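HOBA (Helicobacter pylori, PDB 2UVP) is required for initiation of DNA replication, increasing the binding of DnaA to the oriC region. Local coordinates at residues Ser55-Ala60 and Pro116-Val121; Leu104-Ile109 and Lys130-Ser135. All blocks are in the same frame, centred on the assembly; numbering follows the deposited sequence.

Contact 1 (Ser55-Ala60 and Pro116-Val121); sequences SLLVSA and PMFWHV
Ser59 OG and His120 ND1 stand 2.7 Å apart in a hydrogen bond that either could donate, with the hydroxyl at the edge of the imidazole, near its plane. His120 CG lies anti to the backbone N (chi1 176°). The far ring nitrogen, NE2, is bonded to Lys123 O, so the ring is held at both nitrogens.

Strands 55-60 and 116-121 are inner neighbours in the five-stranded parallel sheet, their axes 16° apart. Leu57 brackets Phe118: its N reaches Met117 O at 2.8 Å in an almost straight bond (176° at the hydrogen), and its O receives Trp119 N from above the carbonyl plane. Ser59 brackets His120 likewise, through Trp119 O and Val121 N.

On the opposite face Leu56 divides its two methyls: CD2 lies 3.9 Å from Met117 SD, and CD1 is 4.0 Å from Trp119 CE3. Val58 CG1 sits 4.3 Å above the indole plane, toward the rim. On the same face as Ser59, Leu57 CD2 meets Phe118 CE1 obliquely at 3.9 Å.

Every touching residue is buried, so the Ser59–His120 bond satisfies polar side chains on an otherwise largely apolar strand pair; together with NE2 to Lys123 O it should fix the imidazole's rotation.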
ATOM      1  N   SER A  55       4.942   5.818  22.002  1.00 16.23           N
ATOM      2  CA  SER A  55       4.550   5.639  20.606  1.00 15.44           C
ATOM      3  C   SER A  55       3.031   5.463  20.491  1.00 15.12           C
ATOM      4  O   SER A  55       2.366   4.987  21.425  1.00 14.83           O
ATOM      5  CB  SER A  55       5.294   4.427  19.985  1.00 15.54           C
ATOM      6  OG  SER A  55       5.032   3.250  20.722  1.00 16.68           O
ATOM      7  N   LEU A  56       2.462   5.874  19.358  1.00 14.93           N
ATOM      8  CA  LEU A  56       1.038   5.661  19.103  1.00 13.78           C
ATOM      9  C   LEU A  56       0.884   4.656  17.979  1.00 14.01           C
ATOM     10  O   LEU A  56       1.395   4.866  16.866  1.00 12.93           O
ATOM     11  CB  LEU A  56       0.332   6.973  18.723  1.00 14.65           C
ATOM     12  CG  LEU A  56       0.277   8.046  19.807  1.00 14.48           C
ATOM     13  CD1 LEU A  56      -0.206   9.338  19.181  1.00 15.16           C
ATOM     14  CD2 LEU A  56      -0.653   7.595  20.926  1.00 17.69           C
ATOM     15  N   LEU A  57       0.218   3.546  18.277  1.00 12.66           N
ATOM     16  CA  LEU A  57       0.012   2.505  17.276  1.00 12.62           C
ATOM     17  C   LEU A  57      -1.432   2.661  16.847  1.00 13.10           C
ATOM     18  O   LEU A  57      -2.355   2.336  17.606  1.00 13.82           O
ATOM     19  CB  LEU A  57       0.267   1.108  17.864  1.00 12.51           C
ATOM     20  CG  LEU A  57       1.736   0.626  17.878  1.00 13.18           C
ATOM     21  CD1 LEU A  57       2.660   1.555  18.610  1.00 15.16           C
ATOM     22  CD2 LEU A  57       1.759  -0.800  18.480  1.00 14.43           C
ATOM     23  N   VAL A  58      -1.625   3.155  15.631  1.00 12.73           N
ATOM     24  CA  VAL A  58      -2.942   3.613  15.203  1.00 13.07           C
ATOM     25  C   VAL A  58      -3.611   2.569  14.323  1.00 13.09           C
ATOM     26  O   VAL A  58      -3.023   2.060  13.354  1.00 12.73           O
ATOM     27  CB  VAL A  58      -2.856   4.983  14.433  1.00 13.69           C
ATOM     28  CG1 VAL A  58      -4.259   5.565  14.243  1.00 15.20           C
ATOM     29  CG2 VAL A  58      -2.011   6.005  15.205  1.00 13.06           C
ATOM     30  N   SER A  59      -4.863   2.251  14.647  1.00 12.36           N
ATOM     31  CA  SER A  59      -5.644   1.319  13.850  1.00 12.84           C
ATOM     32  C   SER A  59      -7.055   1.882  13.638  1.00 12.82           C
ATOM     33  O   SER A  59      -7.497   2.772  14.389  1.00 12.38           O
ATOM     34  CB  SER A  59      -5.730  -0.057  14.538  1.00 13.39           C
ATOM     35  OG  SER A  59      -6.290   0.041  15.834  1.00 15.15           O
ATOM     36  N   ALA A  60      -7.752   1.343  12.641  1.00 13.48           N
ATOM     37  CA  ALA A  60      -9.147   1.770  12.335  1.00 13.48           C
ATOM     38  C   ALA A  60      -9.875   0.643  11.661  1.00 13.57           C
ATOM     39  O   ALA A  60      -9.255  -0.203  10.991  1.00 13.76           O
ATOM     40  CB  ALA A  60      -9.152   2.991  11.435  1.00 13.31           C
ATOM     41  N   PRO A 116       4.336   1.531  23.906  1.00 17.35           N
ATOM     42  CA  PRO A 116       3.252   1.753  22.943  1.00 17.44           C
ATOM     43  C   PRO A 116       1.930   2.138  23.602  1.00 17.84           C
ATOM     44  O   PRO A 116       1.688   1.794  24.753  1.00 17.99           O
ATOM     45  CB  PRO A 116       3.107   0.388  22.279  1.00 17.67           C
ATOM     46  CG  PRO A 116       3.392  -0.574  23.438  1.00 17.64           C
ATOM     47  CD  PRO A 116       4.512   0.091  24.200  1.00 17.58           C
ATOM     48  N   MET A 117       1.089   2.841  22.845  1.00 17.25           N
ATOM     49  CA  MET A 117      -0.296   3.089  23.226  1.00 17.54           C
ATOM     50  C   MET A 117      -1.108   2.832  21.968  1.00 17.03           C
ATOM     51  O   MET A 117      -0.710   3.281  20.884  1.00 16.74           O
ATOM     52  CB  MET A 117      -0.493   4.532  23.719  1.00 16.80           C
ATOM     53  CG  MET A 117      -1.964   4.928  23.838  1.00 18.84           C
ATOM     54  SD  MET A 117      -2.247   6.639  24.343  1.00 20.50           S
ATOM     55  CE  MET A 117      -1.988   6.513  26.106  1.00 20.13           C
ATOM     56  N   PHE A 118      -2.206   2.087  22.103  1.00 16.34           N
ATOM     57  CA  PHE A 118      -3.063   1.772  20.965  1.00 17.03           C
ATOM     58  C   PHE A 118      -4.090   2.861  20.780  1.00 16.81           C
ATOM     59  O   PHE A 118      -4.817   3.191  21.719  1.00 18.60           O
ATOM     60  CB  PHE A 118      -3.796   0.453  21.161  1.00 17.49           C
ATOM     61  CG  PHE A 118      -2.895  -0.735  21.197  1.00 18.86           C
ATOM     62  CD1 PHE A 118      -2.251  -1.176  20.045  1.00 20.66           C
ATOM     63  CD2 PHE A 118      -2.706  -1.425  22.383  1.00 19.99           C
ATOM     64  CE1 PHE A 118      -1.411  -2.300  20.078  1.00 20.61           C
ATOM     65  CE2 PHE A 118      -1.864  -2.549  22.433  1.00 22.00           C
ATOM     66  CZ  PHE A 118      -1.219  -2.986  21.283  1.00 21.49           C
ATOM     67  N   TRP A 119      -4.165   3.412  19.579  1.00 15.14           N
ATOM     68  CA  TRP A 119      -5.214   4.395  19.270  1.00 14.36           C
ATOM     69  C   TRP A 119      -6.076   3.755  18.219  1.00 13.75           C
ATOM     70  O   TRP A 119      -5.627   3.534  17.085  1.00 13.25           O
ATOM     71  CB  TRP A 119      -4.587   5.664  18.726  1.00 13.94           C
ATOM     72  CG  TRP A 119      -5.525   6.769  18.326  1.00 14.20           C
ATOM     73  CD1 TRP A 119      -6.907   6.754  18.293  1.00 13.86           C
ATOM     74  CD2 TRP A 119      -5.126   8.061  17.876  1.00 12.83           C
ATOM     75  NE1 TRP A 119      -7.377   7.976  17.851  1.00 14.66           N
ATOM     76  CE2 TRP A 119      -6.305   8.789  17.578  1.00 12.13           C
ATOM     77  CE3 TRP A 119      -3.883   8.669  17.675  1.00 12.31           C
ATOM     78  CZ2 TRP A 119      -6.271  10.111  17.132  1.00 14.09           C
ATOM     79  CZ3 TRP A 119      -3.840   9.975  17.237  1.00 13.63           C
ATOM     80  CH2 TRP A 119      -5.040  10.691  16.966  1.00 14.24           C
ATOM     81  N   HIS A 120      -7.308   3.403  18.582  1.00 13.30           N
ATOM     82  CA  HIS A 120      -8.144   2.679  17.623  1.00 13.25           C
ATOM     83  C   HIS A 120      -9.400   3.475  17.350  1.00 13.47           C
ATOM     84  O   HIS A 120      -9.990   4.024  18.282  1.00 14.17           O
ATOM     85  CB  HIS A 120      -8.508   1.272  18.113  1.00 14.09           C
ATOM     86  CG  HIS A 120      -9.428   0.552  17.184  1.00 13.74           C
ATOM     87  ND1 HIS A 120      -8.994  -0.021  16.004  1.00 13.25           N
ATOM     88  CD2 HIS A 120     -10.779   0.403  17.201  1.00 13.12           C
ATOM     89  CE1 HIS A 120     -10.028  -0.545  15.371  1.00 15.42           C
ATOM     90  NE2 HIS A 120     -11.123  -0.260  16.055  1.00 13.82           N
ATOM     91  N   VAL A 121      -9.810   3.503  16.084  1.00 12.40           N
ATOM     92  CA  VAL A 121     -11.038   4.192  15.681  1.00 12.31           C
ATOM     93  C   VAL A 121     -12.022   3.258  15.010  1.00 12.49           C
ATOM     94  O   VAL A 121     -11.735   2.672  13.961  1.00 12.54           O
ATOM     95  CB  VAL A 121     -10.737   5.358  14.713  1.00 10.93           C
ATOM     96  CG1 VAL A 121     -12.032   6.114  14.394  1.00 10.69           C
ATOM     97  CG2 VAL A 121      -9.683   6.275  15.335  1.00 13.06           C
TER

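Contact 2 (Leu104-Ile109 and Lys130-Ser135); sequences LSLATI and KTILLS
Ser105 and Ile132 make the closest carbon-to-carbon approach, Ser105 CB lying 3.7 Å from Ile132 CD1. Ile132 does not aim its CB straight at the other helix; the far end of its side chain comes nearer, and the delta methyl makes the touch. The same methyl lies 4.3 Å from Ile109 CD1, one turn further along helix 102-112, so it bridges Ser105 and Ile109. Here all three residues are buried, and Phe118 of the sheet lies against both Ile109 and Ile132.

Leu106 makes the second patch. Its CG is anti to the backbone N (chi1 -172°), and its CD1 approaches Ser135 OG at 3.5 Å and Ser135 CB at 3.8 Å, while remaining 4.3 Å from Ile132 CG1. That methyl therefore rests mainly on a hydroxymethyl group. The hydroxyl is turned to its own segment: Ser135 OG donates to Ile132 O at 2.6 Å, in the carbonyl plane. Ser135 N also donates to Ile132 O, so two bonds from one residue grip this oxygen and hold the turn that Leu106 leans on.

The contact as a whole is small: no hydrogen bond joins the two segments, and 178 Å² is buried between them. Against the buried cluster of Ile132 CD1 with Ser105 and Ile109, the solvent side is that of Leu106, which is partly exposed. On helix 102-112, Thr108 OG1 hydrogen-bonds the backbone of a neighbouring subunit, so this helix serves the assembly as well as the fold.

The arrangement, two helices on one face of a parallel sheet, meeting through Ile132, Ile109 and Leu106 methyls and two serine side chains, is typical of the helical layer of a three-layer alpha/beta/alpha fold, consistent with membership of the SIS clan.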
ATOM      1  N   LEU A 104       0.292 -13.964  20.725  1.00 31.46           N
ATOM      2  CA  LEU A 104       1.519 -13.788  19.930  1.00 29.62           C
ATOM      3  C   LEU A 104       1.756 -12.327  19.564  1.00 28.08           C
ATOM      4  O   LEU A 104       2.838 -11.798  19.825  1.00 26.91           O
ATOM      5  CB  LEU A 104       1.526 -14.653  18.668  1.00 30.27           C
ATOM      6  CG  LEU A 104       2.023 -16.102  18.737  1.00 31.34           C
ATOM      7  CD1 LEU A 104       2.284 -16.634  17.335  1.00 32.46           C
ATOM      8  CD2 LEU A 104       3.268 -16.247  19.592  1.00 32.65           C
ATOM      9  N   SER A 105       0.747 -11.670  18.984  1.00 26.66           N
ATOM     10  CA  SER A 105       0.899 -10.251  18.628  1.00 24.97           C
ATOM     11  C   SER A 105       1.269  -9.404  19.843  1.00 24.46           C
ATOM     12  O   SER A 105       2.183  -8.593  19.782  1.00 23.15           O
ATOM     13  CB  SER A 105      -0.363  -9.693  17.965  1.00 25.12           C
ATOM     14  OG  SER A 105      -0.724 -10.460  16.839  1.00 26.10           O
ATOM     15  N   LEU A 106       0.561  -9.600  20.953  1.00 23.60           N
ATOM     16  CA  LEU A 106       0.806  -8.792  22.138  1.00 23.21           C
ATOM     17  C   LEU A 106       2.248  -8.905  22.628  1.00 22.36           C
ATOM     18  O   LEU A 106       2.909  -7.892  22.889  1.00 21.32           O
ATOM     19  CB  LEU A 106      -0.169  -9.174  23.252  1.00 24.04           C
ATOM     20  CG  LEU A 106      -0.165  -8.278  24.481  1.00 26.96           C
ATOM     21  CD1 LEU A 106      -0.944  -7.004  24.189  1.00 29.54           C
ATOM     22  CD2 LEU A 106      -0.807  -9.048  25.631  1.00 29.81           C
ATOM     23  N   ALA A 107       2.735 -10.141  22.739  1.00 21.39           N
ATOM     24  CA  ALA A 107       4.089 -10.372  23.226  1.00 21.02           C
ATOM     25  C   ALA A 107       5.109  -9.728  22.291  1.00 19.73           C
ATOM     26  O   ALA A 107       6.088  -9.122  22.748  1.00 20.90           O
ATOM     27  CB  ALA A 107       4.352 -11.868  23.365  1.00 20.61           C
ATOM     28  N   THR A 108       4.881  -9.851  20.986  1.00 19.47           N
ATOM     29  CA  THR A 108       5.811  -9.279  20.017  1.00 18.58           C
ATOM     30  C   THR A 108       5.777  -7.754  20.090  1.00 18.30           C
ATOM     31  O   THR A 108       6.815  -7.099  20.039  1.00 17.38           O
ATOM     32  CB  THR A 108       5.563  -9.811  18.580  1.00 18.95           C
ATOM     33  OG1 THR A 108       5.747 -11.246  18.566  1.00 20.18           O
ATOM     34  CG2 THR A 108       6.540  -9.166  17.588  1.00 18.16           C
ATOM     35  N   ILE A 109       4.587  -7.188  20.247  1.00 17.98           N
ATOM     36  CA  ILE A 109       4.454  -5.734  20.397  1.00 18.43           C
ATOM     37  C   ILE A 109       5.188  -5.222  21.659  1.00 18.89           C
ATOM     38  O   ILE A 109       5.956  -4.260  21.605  1.00 17.69           O
ATOM     39  CB  ILE A 109       2.961  -5.318  20.384  1.00 18.00           C
ATOM     40  CG1 ILE A 109       2.376  -5.570  18.991  1.00 19.05           C
ATOM     41  CG2 ILE A 109       2.754  -3.862  20.807  1.00 19.76           C
ATOM     42  CD1 ILE A 109       0.877  -5.658  18.965  1.00 17.48           C
ATOM     43  N   LYS A 130      -9.760  -7.201  19.658  1.00 23.45           N
ATOM     44  CA  LYS A 130     -10.476  -6.979  20.909  1.00 24.34           C
ATOM     45  C   LYS A 130      -9.601  -7.362  22.095  1.00 24.30           C
ATOM     46  O   LYS A 130      -9.460  -6.592  23.032  1.00 23.82           O
ATOM     47  CB  LYS A 130     -11.803  -7.743  20.927  1.00 25.36           C
ATOM     48  CG  LYS A 130     -12.670  -7.418  22.130  1.00 28.06           C
ATOM     49  CD  LYS A 130     -14.113  -7.127  21.715  1.00 34.02           C
ATOM     50  CE  LYS A 130     -14.991  -8.360  21.791  1.00 37.45           C
ATOM     51  NZ  LYS A 130     -16.393  -7.984  22.178  1.00 38.66           N
ATOM     52  N   THR A 131      -8.978  -8.534  22.016  1.00 25.10           N
ATOM     53  CA  THR A 131      -8.098  -9.014  23.078  1.00 26.16           C
ATOM     54  C   THR A 131      -6.932  -8.058  23.338  1.00 26.00           C
ATOM     55  O   THR A 131      -6.556  -7.825  24.479  1.00 26.48           O
ATOM     56  CB  THR A 131      -7.592 -10.445  22.749  1.00 26.64           C
ATOM     57  OG1 THR A 131      -8.721 -11.322  22.604  1.00 28.46           O
ATOM     58  CG2 THR A 131      -6.695 -10.978  23.845  1.00 27.88           C
ATOM     59  N   ILE A 132      -6.370  -7.491  22.275  1.00 25.96           N
ATOM     60  CA  ILE A 132      -5.243  -6.580  22.405  1.00 26.55           C
ATOM     61  C   ILE A 132      -5.687  -5.284  23.097  1.00 25.98           C
ATOM     62  O   ILE A 132      -5.024  -4.783  24.018  1.00 25.91           O
ATOM     63  CB  ILE A 132      -4.594  -6.331  21.013  1.00 26.86           C
ATOM     64  CG1 ILE A 132      -3.511  -7.384  20.774  1.00 28.68           C
ATOM     65  CG2 ILE A 132      -4.012  -4.932  20.904  1.00 28.31           C
ATOM     66  CD1 ILE A 132      -3.021  -7.454  19.357  1.00 30.07           C
ATOM     67  N   LEU A 133      -6.839  -4.774  22.675  1.00 25.76           N
ATOM     68  CA  LEU A 133      -7.344  -3.524  23.219  1.00 26.38           C
ATOM     69  C   LEU A 133      -7.781  -3.701  24.672  1.00 27.30           C
ATOM     70  O   LEU A 133      -7.730  -2.757  25.451  1.00 27.71           O
ATOM     71  CB  LEU A 133      -8.467  -2.979  22.334  1.00 25.36           C
ATOM     72  CG  LEU A 133      -8.028  -2.631  20.901  1.00 24.89           C
ATOM     73  CD1 LEU A 133      -9.200  -2.107  20.110  1.00 24.02           C
ATOM     74  CD2 LEU A 133      -6.866  -1.644  20.870  1.00 23.73           C
ATOM     75  N   LEU A 134      -8.183  -4.924  25.017  1.00 28.38           N
ATOM     76  CA  LEU A 134      -8.522  -5.316  26.398  1.00 29.59           C
ATOM     77  C   LEU A 134      -7.305  -5.435  27.326  1.00 30.11           C
ATOM     78  O   LEU A 134      -7.457  -5.525  28.556  1.00 30.09           O
ATOM     79  CB  LEU A 134      -9.270  -6.651  26.371  1.00 29.49           C
ATOM     80  CG  LEU A 134     -10.753  -6.787  26.750  1.00 31.56           C
ATOM     81  CD1 LEU A 134     -11.543  -5.478  26.735  1.00 30.65           C
ATOM     82  CD2 LEU A 134     -11.431  -7.830  25.878  1.00 31.98           C
ATOM     83  N   SER A 135      -6.108  -5.438  26.737  1.00 30.42           N
ATOM     84  CA  SER A 135      -4.868  -5.682  27.473  1.00 30.63           C
ATOM     85  C   SER A 135      -4.453  -4.536  28.407  1.00 31.16           C
ATOM     86  O   SER A 135      -5.156  -3.531  28.522  1.00 31.58           O
ATOM     87  CB  SER A 135      -3.732  -6.032  26.504  1.00 30.71           C
ATOM     88  OG  SER A 135      -3.223  -4.875  25.859  1.00 31.03           O
TER

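The centres of contacts 1 and 2 lie 12 Å apart, and strand 116-121 connects them. Along the chain the segments alternate: strand 55-60, helix 102-112, strand 116-121, helix 127-133. Contact 1 pairs adjacent strands of the parallel sheet, where 55-60 and 116-121 lie between 88-90 and 139-143; contact 2 pairs the helices that directly precede and follow strand 116-121. Direct packing joins them: Phe118 CZ reaches Ile132 CG2 at 3.4 Å, and Leu57 CD2 meets Ile109 CG2 at 4.0 Å. The Leu57, Phe118 and His120 face of the sheet is thus backed by these helices, while helices 39-51 and 65-75 cover the Leu56 and Trp119 face, giving the protein a layered alpha/beta core.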